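Local coordinates for ChrR-like cupin domain-containing protein (Ralstonia eutropha, PDB 3CJX) that is of unknown function but adopts a cupin-like fold of the ChrR type, a beta-barrel scaffold that in many relatives houses a metal site, at residues A[35-38]-A[43-46]. Sequence-based numbering, arbitrary orientation.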
ATOM      1  N   LEU A  35       4.980  -4.103  -5.749  1.00 35.85           N
ATOM      2  CA  LEU A  35       4.798  -4.678  -7.079  1.00 36.03           C
ATOM      3  C   LEU A  35       5.198  -3.661  -8.161  1.00 35.14           C
ATOM      4  O   LEU A  35       6.144  -3.901  -8.920  1.00 34.60           O
ATOM      5  CB  LEU A  35       3.346  -5.161  -7.256  1.00 35.86           C
ATOM      6  CG  LEU A  35       2.883  -6.065  -6.106  1.00 34.79           C
ATOM      7  CD1 LEU A  35       1.410  -6.422  -6.210  1.00 29.66           C
ATOM      8  CD2 LEU A  35       3.768  -7.315  -6.082  1.00 27.23           C
ATOM      9  N   PHE A  36       4.503  -2.521  -8.186  1.00 34.88           N
ATOM     10  CA  PHE A  36       4.740  -1.470  -9.175  1.00 35.08           C
ATOM     11  C   PHE A  36       4.794  -0.099  -8.512  1.00 35.08           C
ATOM     12  O   PHE A  36       3.892   0.251  -7.776  1.00 33.83           O
ATOM     13  CB  PHE A  36       3.633  -1.491 -10.232  1.00 34.98           C
ATOM     14  CG  PHE A  36       3.848  -0.522 -11.347  1.00 33.30           C
ATOM     15  CD1 PHE A  36       4.573  -0.890 -12.460  1.00 34.63           C
ATOM     16  CD2 PHE A  36       3.335   0.761 -11.282  1.00 34.02           C
ATOM     17  CE1 PHE A  36       4.783  -0.003 -13.487  1.00 36.09           C
ATOM     18  CE2 PHE A  36       3.547   1.655 -12.301  1.00 32.87           C
ATOM     19  CZ  PHE A  36       4.265   1.277 -13.402  1.00 34.68           C
HETATM   20  N   MSE A  37       5.845   0.680  -8.792  1.00 35.89           N
HETATM   21  CA  MSE A  37       6.006   2.022  -8.206  1.00 36.77           C
HETATM   22  C   MSE A  37       6.430   3.064  -9.228  1.00 36.00           C
HETATM   23  O   MSE A  37       7.504   2.966  -9.818  1.00 36.58           O
HETATM   24  CB  MSE A  37       7.023   1.986  -7.089  1.00 35.97           C
HETATM   25  CG  MSE A  37       6.805   0.823  -6.198  1.00 38.72           C
HETATM   26 SE   MSE A  37       7.263   1.213  -4.415  0.75 40.93          SE
HETATM   27  CE  MSE A  37       5.617   2.145  -3.972  1.00 37.57           C
ATOM     28  N   ASP A  38       5.580   4.065  -9.416  1.00 35.69           N
ATOM     29  CA  ASP A  38       5.803   5.144 -10.379  1.00 35.45           C
ATOM     30  C   ASP A  38       5.652   6.456  -9.635  1.00 35.33           C
ATOM     31  O   ASP A  38       4.563   7.018  -9.607  1.00 35.96           O
ATOM     32  CB  ASP A  38       4.779   5.052 -11.520  1.00 35.22           C
ATOM     33  CG  ASP A  38       4.980   6.112 -12.593  1.00 37.90           C
ATOM     34  OD1 ASP A  38       5.663   7.132 -12.328  1.00 38.22           O
ATOM     35  OD2 ASP A  38       4.442   5.929 -13.717  1.00 40.19           O
ATOM     36  N   LEU A  43       1.738   6.632  -8.687  1.00 38.30           N
ATOM     37  CA  LEU A  43       0.991   5.375  -8.736  1.00 38.49           C
ATOM     38  C   LEU A  43       1.760   4.236  -8.070  1.00 37.44           C
ATOM     39  O   LEU A  43       2.957   4.084  -8.301  1.00 36.42           O
ATOM     40  CB  LEU A  43       0.682   5.029 -10.193  1.00 38.42           C
ATOM     41  CG  LEU A  43      -0.100   3.739 -10.424  1.00 40.99           C
ATOM     42  CD1 LEU A  43      -1.475   3.768  -9.719  1.00 43.92           C
ATOM     43  CD2 LEU A  43      -0.243   3.572 -11.916  1.00 42.77           C
HETATM   44  N   MSE A  44       1.088   3.468  -7.216  1.00 36.69           N
HETATM   45  CA  MSE A  44       1.721   2.300  -6.612  1.00 38.04           C
HETATM   46  C   MSE A  44       0.742   1.161  -6.587  1.00 36.45           C
HETATM   47  O   MSE A  44      -0.404   1.361  -6.208  1.00 37.08           O
HETATM   48  CB  MSE A  44       2.128   2.486  -5.157  1.00 37.62           C
HETATM   49  CG  MSE A  44       2.305   3.856  -4.679  1.00 40.48           C
HETATM   50 SE   MSE A  44       2.818   3.791  -2.797  0.75 45.94          SE
HETATM   51  CE  MSE A  44       1.227   4.620  -2.046  1.00 43.06           C
ATOM     52  N   VAL A  45       1.202  -0.026  -6.963  1.00 35.25           N
ATOM     53  CA  VAL A  45       0.397  -1.222  -6.885  1.00 34.90           C
ATOM     54  C   VAL A  45       1.130  -2.091  -5.873  1.00 35.01           C
ATOM     55  O   VAL A  45       2.276  -2.453  -6.103  1.00 33.69           O
ATOM     56  CB  VAL A  45       0.255  -1.898  -8.254  1.00 35.51           C
ATOM     57  CG1 VAL A  45      -0.654  -3.141  -8.151  1.00 30.84           C
ATOM     58  CG2 VAL A  45      -0.277  -0.904  -9.268  1.00 28.06           C
HETATM   59  N   MSE A  46       0.491  -2.386  -4.742  1.00 35.37           N
HETATM   60  CA  MSE A  46       1.133  -3.143  -3.665  1.00 36.41           C
HETATM   61  C   MSE A  46       0.261  -4.246  -3.086  1.00 35.80           C
HETATM   62  O   MSE A  46      -0.954  -4.228  -3.208  1.00 36.28           O
HETATM   63  CB  MSE A  46       1.387  -2.225  -2.471  1.00 37.79           C
HETATM   64  CG  MSE A  46       1.907  -0.817  -2.737  1.00 44.45           C
HETATM   65 SE   MSE A  46       3.781  -0.762  -3.196  0.75 51.40          SE
HETATM   66  CE  MSE A  46       3.794  -0.798  -5.095  1.00 44.52           C
TER
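A beta hairpin of the cupin-like domain is formed where Leu35 to Asp38 run antiparallel to Leu43 to Met46, the end of strand 30-38 turning back into strand 43-50. Next to the turn, Asp38 and Leu43 bond in both directions: Asp38 N to Leu43 O at 2.9 Å and Leu43 N to Asp38 O at 3.0 Å. The Asp38 carboxylate turns to the connection instead, where OD1 accepts the backbone N-H of Asn41. Further along, Phe36 N reaches a lone pair of Val45 O in the carbonyl plane (3.1 Å, 170° at the hydrogen). Leu35 N adds a weak bond to the same oxygen; two residues thus face Val45, a classic beta bulge.

On one face Phe36 packs its CB against Val45 CB (3.9 Å), while its ring, with CG anti to the backbone N (chi1 -175°), lies over that face so that CE2 comes 4.3 Å from Leu43 CD2. The other face carries three selenomethionines and is covered by helix 135-148, whose Ile138 touches Met37 and Met44. Met37, bent at chi2 and chi3, crosses Met46 at about a right angle and rests its terminal methyl against two selenium atoms, which stand roughly perpendicular to each other as seen from it: CE is 3.5 Å from both Met44 SE and Met46 SE.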